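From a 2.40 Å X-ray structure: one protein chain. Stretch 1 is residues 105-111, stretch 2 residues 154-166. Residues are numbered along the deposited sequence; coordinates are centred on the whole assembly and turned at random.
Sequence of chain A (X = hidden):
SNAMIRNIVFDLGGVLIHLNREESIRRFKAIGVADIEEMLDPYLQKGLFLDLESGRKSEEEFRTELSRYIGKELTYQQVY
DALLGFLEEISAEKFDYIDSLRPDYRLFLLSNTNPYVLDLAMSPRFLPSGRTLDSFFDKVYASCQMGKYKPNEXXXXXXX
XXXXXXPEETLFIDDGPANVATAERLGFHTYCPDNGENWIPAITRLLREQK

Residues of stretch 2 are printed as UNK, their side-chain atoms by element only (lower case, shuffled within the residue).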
ATOM      1  N   TYR A 105     -14.754   2.398  14.755  1.00 61.36           N
ATOM      2  CA  TYR A 105     -14.555   3.019  13.450  1.00 60.75           C
ATOM      3  C   TYR A 105     -14.695   1.961  12.392  1.00 60.46           C
ATOM      4  O   TYR A 105     -14.456   0.759  12.645  1.00 60.18           O
ATOM      5  CB  TYR A 105     -13.147   3.655  13.323  1.00 60.42           C
ATOM      6  CG  TYR A 105     -12.922   4.766  14.305  1.00 60.53           C
ATOM      7  CD1 TYR A 105     -13.385   6.059  14.038  1.00 58.99           C
ATOM      8  CD2 TYR A 105     -12.266   4.523  15.523  1.00 61.53           C
ATOM      9  CE1 TYR A 105     -13.211   7.081  14.948  1.00 60.23           C
ATOM     10  CE2 TYR A 105     -12.087   5.547  16.466  1.00 62.39           C
ATOM     11  CZ  TYR A 105     -12.575   6.831  16.173  1.00 62.07           C
ATOM     12  OH  TYR A 105     -12.412   7.859  17.095  1.00 60.53           O
ATOM     13  N   ARG A 106     -15.059   2.427  11.206  1.00 59.68           N
ATOM     14  CA  ARG A 106     -14.918   1.650  10.013  1.00 59.61           C
ATOM     15  C   ARG A 106     -13.507   1.890   9.459  1.00 59.26           C
ATOM     16  O   ARG A 106     -13.075   3.038   9.326  1.00 59.05           O
ATOM     17  CB  ARG A 106     -16.002   2.050   9.031  1.00 60.08           C
ATOM     18  CG  ARG A 106     -17.370   1.611   9.485  1.00 62.02           C
ATOM     19  CD  ARG A 106     -18.413   1.936   8.447  1.00 67.54           C
ATOM     20  NE  ARG A 106     -18.357   1.056   7.280  1.00 70.29           N
ATOM     21  CZ  ARG A 106     -18.680   1.438   6.045  1.00 72.51           C
ATOM     22  NH1 ARG A 106     -19.052   2.697   5.802  1.00 71.89           N
ATOM     23  NH2 ARG A 106     -18.602   0.567   5.043  1.00 73.02           N
ATOM     24  N   LEU A 107     -12.794   0.803   9.168  1.00 58.83           N
ATOM     25  CA  LEU A 107     -11.387   0.840   8.823  1.00 58.98           C
ATOM     26  C   LEU A 107     -11.184   0.281   7.443  1.00 59.65           C
ATOM     27  O   LEU A 107     -11.738  -0.757   7.095  1.00 59.95           O
ATOM     28  CB  LEU A 107     -10.575   0.005   9.818  1.00 59.49           C
ATOM     29  CG  LEU A 107     -10.695   0.431  11.278  1.00 59.81           C
ATOM     30  CD1 LEU A 107      -9.899  -0.496  12.164  1.00 61.59           C
ATOM     31  CD2 LEU A 107     -10.279   1.903  11.476  1.00 59.95           C
ATOM     32  N   PHE A 108     -10.376   0.978   6.654  1.00 60.41           N
ATOM     33  CA  PHE A 108     -10.133   0.619   5.269  1.00 60.34           C
ATOM     34  C   PHE A 108      -8.652   0.740   4.942  1.00 60.85           C
ATOM     35  O   PHE A 108      -7.945   1.516   5.557  1.00 60.22           O
ATOM     36  CB  PHE A 108     -10.976   1.506   4.361  1.00 59.97           C
ATOM     37  CG  PHE A 108     -12.441   1.450   4.686  1.00 59.73           C
ATOM     38  CD1 PHE A 108     -13.245   0.430   4.164  1.00 57.53           C
ATOM     39  CD2 PHE A 108     -13.009   2.389   5.548  1.00 56.42           C
ATOM     40  CE1 PHE A 108     -14.588   0.354   4.495  1.00 56.49           C
ATOM     41  CE2 PHE A 108     -14.358   2.329   5.858  1.00 56.79           C
ATOM     42  CZ  PHE A 108     -15.147   1.312   5.333  1.00 56.97           C
ATOM     43  N   LEU A 109      -8.194  -0.068   3.995  1.00 61.97           N
ATOM     44  CA  LEU A 109      -6.868   0.091   3.423  1.00 62.73           C
ATOM     45  C   LEU A 109      -6.991   0.590   1.975  1.00 63.67           C
ATOM     46  O   LEU A 109      -7.774   0.047   1.184  1.00 64.33           O
ATOM     47  CB  LEU A 109      -6.079  -1.221   3.492  1.00 62.31           C
ATOM     48  CG  LEU A 109      -4.580  -1.156   3.139  1.00 61.46           C
ATOM     49  CD1 LEU A 109      -3.718  -0.771   4.344  1.00 55.22           C
ATOM     50  CD2 LEU A 109      -4.091  -2.494   2.513  1.00 61.31           C
ATOM     51  N   LEU A 110      -6.247   1.637   1.631  1.00 63.64           N
ATOM     52  CA  LEU A 110      -6.177   2.045   0.233  1.00 63.85           C
ATOM     53  C   LEU A 110      -4.698   2.081  -0.147  1.00 63.75           C
ATOM     54  O   LEU A 110      -3.944   2.953   0.276  1.00 63.09           O
ATOM     55  CB  LEU A 110      -6.887   3.380  -0.058  1.00 63.63           C
ATOM     56  CG  LEU A 110      -6.736   3.909  -1.488  1.00 64.31           C
ATOM     57  CD1 LEU A 110      -7.406   2.950  -2.441  1.00 64.82           C
ATOM     58  CD2 LEU A 110      -7.268   5.367  -1.697  1.00 63.80           C
ATOM     59  N   SER A 111      -4.319   1.139  -1.003  1.00 63.75           N
ATOM     60  CA  SER A 111      -2.919   0.871  -1.227  1.00 64.38           C
ATOM     61  C   SER A 111      -2.567   0.658  -2.692  1.00 63.53           C
ATOM     62  O   SER A 111      -3.244  -0.093  -3.386  1.00 63.94           O
ATOM     63  CB  SER A 111      -2.526  -0.349  -0.382  1.00 63.79           C
ATOM     64  OG  SER A 111      -1.266  -0.811  -0.751  1.00 66.06           O
ATOM     65  N   UNK A 154     -10.201   8.305  -9.661  1.00 63.80           N
ATOM     66  CA  UNK A 154     -11.042   7.126  -9.870  1.00 63.66           C
ATOM     67  C   UNK A 154     -10.936   6.079  -8.758  1.00 63.23           C
ATOM     68  O   UNK A 154     -11.949   5.525  -8.350  1.00 63.52           O
ATOM     69  o   UNK A 154      -9.447   5.952 -12.997  1.00 67.94           O
ATOM     70  o   UNK A 154      -8.657   5.836 -10.940  1.00 64.23           O
ATOM     71  c   UNK A 154      -9.588   6.076 -11.750  1.00 65.24           C
ATOM     72  c   UNK A 154     -10.987   6.523 -11.293  1.00 64.09           C
ATOM     73  N   UNK A 155      -9.741   5.856  -8.223  1.00 62.77           N
ATOM     74  CA  UNK A 155      -9.586   4.825  -7.193  1.00 61.82           C
ATOM     75  C   UNK A 155     -10.248   5.280  -5.864  1.00 62.09           C
ATOM     76  O   UNK A 155     -10.921   4.488  -5.202  1.00 62.31           O
ATOM     77  c   UNK A 155      -8.089   2.947  -6.325  1.00 60.82           C
ATOM     78  c   UNK A 155      -6.698   2.303  -6.044  1.00 60.87           C
ATOM     79  c   UNK A 155      -8.101   4.342  -7.007  1.00 61.79           C
ATOM     80  c   UNK A 155      -7.216   5.444  -6.289  1.00 59.93           C
ATOM     81  N   UNK A 156     -10.082   6.548  -5.501  1.00 61.55           N
ATOM     82  CA  UNK A 156     -10.844   7.137  -4.395  1.00 61.39           C
ATOM     83  C   UNK A 156     -12.361   7.027  -4.580  1.00 61.96           C
ATOM     84  O   UNK A 156     -13.092   6.712  -3.615  1.00 61.76           O
ATOM     85  c   UNK A 156      -7.949   8.781  -4.522  1.00 58.40           C
ATOM     86  c   UNK A 156      -6.386   9.089  -2.669  1.00 59.99           C
ATOM     87  c   UNK A 156     -10.452   8.592  -4.184  1.00 60.53           C
ATOM     88  c   UNK A 156      -6.614   8.944  -4.040  1.00 61.60           C
ATOM     89  c   UNK A 156      -7.496   9.074  -1.782  1.00 61.14           C
ATOM     90  c   UNK A 156      -8.803   8.907  -2.288  1.00 58.44           C
ATOM     91  c   UNK A 156      -9.035   8.767  -3.652  1.00 59.79           C
ATOM     92  N   UNK A 157     -12.830   7.288  -5.802  1.00 61.88           N
ATOM     93  CA  UNK A 157     -14.256   7.296  -6.061  1.00 63.03           C
ATOM     94  C   UNK A 157     -14.888   5.887  -6.006  1.00 62.94           C
ATOM     95  O   UNK A 157     -15.996   5.724  -5.487  1.00 62.18           O
ATOM     96  c   UNK A 157     -14.150   9.519  -7.480  1.00 64.85           C
ATOM     97  c   UNK A 157     -14.580   8.035  -7.376  1.00 63.53           C
ATOM     98  c   UNK A 157     -14.583  10.091  -8.807  1.00 67.38           C
ATOM     99  c   UNK A 157     -14.753  10.366  -6.413  1.00 66.95           C
ATOM    100  N   UNK A 158     -14.180   4.882  -6.527  1.00 63.03           N
ATOM    101  CA  UNK A 158     -14.622   3.503  -6.409  1.00 64.04           C
ATOM    102  C   UNK A 158     -14.779   3.127  -4.922  1.00 64.08           C
ATOM    103  O   UNK A 158     -15.828   2.605  -4.521  1.00 63.65           O
ATOM    104  o   UNK A 158     -12.711   0.642  -9.031  1.00 72.84           O
ATOM    105  c   UNK A 158     -14.239   1.130  -7.265  1.00 66.13           C
ATOM    106  c   UNK A 158     -13.670   2.551  -7.141  1.00 63.42           C
ATOM    107  o   UNK A 158     -13.373  -1.064  -7.831  1.00 69.07           O
ATOM    108  c   UNK A 158     -13.374   0.168  -8.092  1.00 66.83           C
ATOM    109  N   UNK A 159     -13.752   3.445  -4.123  1.00 64.09           N
ATOM    110  CA  UNK A 159     -13.747   3.255  -2.672  1.00 66.50           C
ATOM    111  C   UNK A 159     -14.947   3.890  -1.952  1.00 63.87           C
ATOM    112  O   UNK A 159     -15.646   3.221  -1.186  1.00 64.04           O
ATOM    113  c   UNK A 159     -12.467   3.753  -0.536  1.00 68.09           C
ATOM    114  c   UNK A 159     -12.437   3.774  -2.060  1.00 65.50           C
ATOM    115 se   UNK A 159     -10.758   4.173   0.312  1.00 76.50          SE
ATOM    116  c   UNK A 159     -10.759   6.113  -0.056  1.00 71.25           C
ATOM    117  N   UNK A 160     -15.165   5.178  -2.194  1.00 62.55           N
ATOM    118  CA  UNK A 160     -16.361   5.905  -1.714  1.00 60.53           C
ATOM    119  C   UNK A 160     -17.670   5.221  -2.074  1.00 60.51           C
ATOM    120  O   UNK A 160     -18.490   4.961  -1.187  1.00 60.70           O
ATOM    121  c   UNK A 160     -14.789   9.453  -2.343  1.00 59.35           C
ATOM    122  c   UNK A 160     -15.086   8.109  -1.616  1.00 58.28           C
ATOM    123  c   UNK A 160     -16.322   7.378  -2.202  1.00 61.43           C
ATOM    124  c   UNK A 160     -17.627   8.134  -1.916  1.00 59.76           C
ATOM    125  N   UNK A 161     -17.883   4.935  -3.366  1.00 59.70           N
ATOM    126  CA  UNK A 161     -19.079   4.223  -3.816  1.00 58.55           C
ATOM    127  C   UNK A 161     -19.244   2.857  -3.119  1.00 58.53           C
ATOM    128  O   UNK A 161     -20.333   2.523  -2.642  1.00 57.67           O
ATOM    129  c   UNK A 161     -19.064   4.052  -5.323  1.00 58.00           C
ATOM    130  N   UNK A 162     -18.156   2.083  -3.039  1.00 58.70           N
ATOM    131  CA  UNK A 162     -18.246   0.727  -2.511  1.00 59.52           C
ATOM    132  C   UNK A 162     -18.460   0.685  -0.994  1.00 59.74           C
ATOM    133  O   UNK A 162     -19.230  -0.144  -0.503  1.00 59.40           O
ATOM    134  o   UNK A 162     -16.365  -1.882  -1.401  1.00 62.59           O
ATOM    135  c   UNK A 162     -17.088  -1.554  -2.366  1.00 62.04           C
ATOM    136  o   UNK A 162     -17.877  -2.361  -2.899  1.00 63.60           O
ATOM    137  c   UNK A 162     -17.019  -0.109  -2.906  1.00 59.98           C
ATOM    138  N   UNK A 163     -17.798   1.584  -0.269  1.00 59.85           N
ATOM    139  CA  UNK A 163     -17.856   1.606   1.199  1.00 61.15           C
ATOM    140  C   UNK A 163     -18.978   2.463   1.759  1.00 61.58           C
ATOM    141  O   UNK A 163     -19.422   2.239   2.889  1.00 62.30           O
ATOM    142  c   UNK A 163     -16.534   2.138   1.775  1.00 60.71           C
ATOM    143  o   UNK A 163     -16.431   3.525   1.463  1.00 62.30           O
ATOM    144  N   UNK A 164     -19.393   3.468   0.995  1.00 62.31           N
ATOM    145  CA  UNK A 164     -20.339   4.478   1.470  1.00 63.39           C
ATOM    146  C   UNK A 164     -19.773   5.493   2.455  1.00 64.05           C
ATOM    147  O   UNK A 164     -20.521   6.160   3.156  1.00 63.97           O
ATOM    148  N   UNK A 165     -18.455   5.613   2.514  1.00 65.30           N
ATOM    149  CA  UNK A 165     -17.817   6.603   3.374  1.00 68.06           C
ATOM    150  C   UNK A 165     -18.011   8.024   2.847  1.00 65.33           C
ATOM    151  O   UNK A 165     -17.842   8.296   1.649  1.00 64.67           O
ATOM    152  c   UNK A 165     -13.704   4.138   3.019  1.00 69.27           C
ATOM    153 se   UNK A 165     -13.624   6.016   2.508  1.00 79.95          SE
ATOM    154  c   UNK A 165     -16.328   6.291   3.536  1.00 67.33           C
ATOM    155  c   UNK A 165     -15.512   6.459   2.258  1.00 69.72           C
ATOM    156  N   UNK A 166     -18.406   8.919   3.746  1.00 64.27           N
ATOM    157  CA  UNK A 166     -18.381  10.359   3.480  1.00 62.83           C
ATOM    158  C   UNK A 166     -16.949  10.871   3.696  1.00 61.81           C
ATOM    159  O   UNK A 166     -16.361  10.651   4.770  1.00 61.99           O
ATOM    160  c   UNK A 166     -23.092  10.712   5.171  1.00 69.58           C
ATOM    161  c   UNK A 166     -19.370  11.081   4.397  1.00 62.72           C
ATOM    162  n   UNK A 166     -24.147  11.571   5.796  1.00 70.31           N
ATOM    163  c   UNK A 166     -21.789  11.459   4.969  1.00 67.37           C
ATOM    164  c   UNK A 166     -20.796  10.594   4.236  1.00 63.99           C
TER

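Position 154 carries two carbons, the second bearing two oxygens, and lies out of reach of the strand: Asp154. Position 155 has four carbons, forked at the first, with one arm two carbons long; it points toward the strand, and the end of the longer arm lies against Leu110 CD1. This is Ile155, its CD1 3.7 Å from Leu110 CD1.

At position 156 one carbon leads to a six-carbon ring, and Leu110 CD2 rests over one face of that ring, so this is Phe156. Its CA-to-CB bond points sideways, but the chi1 m rotamer brings the ring nearer, and Leu110 CD2 stands 3.9 Å from the centroid of the Phe156 ring, 17° off the normal, a CH-pi contact.

Position 157 has four carbons forked at the second and touches nothing on the strand: Leu157, exposed here but against a crystal neighbour. Position 158, three carbons with two oxygens on the third, is Glu158, also out of reach.

Position 159 is an unbranched run of two carbons, selenium and a carbon; it points toward the strand, with the terminal carbon near Leu110 CD2. It is selenomethionine, Met159, and its CE reaches 3.9 Å from Leu110 CD2. Position 160, four carbons forked at the first with one longer arm, is Ile160; position 161, a single carbon, is Ala161. Neither reaches the strand. Position 162 has two carbons, the second with two oxygens, and makes no contact: Asp162, whose carboxylate is satisfied elsewhere in the structure.

Position 163 holds one carbon and one oxygen; its CB packs 3.8 Å from Phe108 CE1, and its backbone O takes hydrogen bonds from Arg106. This is Ser163, whose OG donates to Met159 O (2.8 Å) and accepts from the backbone N of position 165 (3.1 Å), tying the helix end to the chain that follows. Position 164 has no side-chain atoms: Gly164, whose positive phi, as the chain leaves helical geometry, favours glycine.

Position 165 repeats the selenium pattern, starting sideways yet ending with its terminal carbon over one face of the Phe108 ring: Met165, again selenomethionine, its CE 3.4 Å from the Phe108 ring centroid. Position 166, four carbons in a row ending in nitrogen, is Lys166, exposed and out of reach.

The rule is alternation against periodicity. Strand and helix run nearly antiparallel, at 161°, with axes 10.4 Å apart at closest approach. Every second strand residue, Arg106, Phe108 and Leu110, points toward the helix, which answers with Ile155, Met159 and Ser163, spaced by four. Leu110 is gripped by three apolar side chains; Phe108 meets Ser163 and Met165. Arg106 NH1 and NH2 both donate to Ser163 O, at 3.0 and 2.8 Å, so one guanidinium edge clasps a carbonyl at the helix end.

Stretch 2, residues 154-166: DIFLEMIADSGMK
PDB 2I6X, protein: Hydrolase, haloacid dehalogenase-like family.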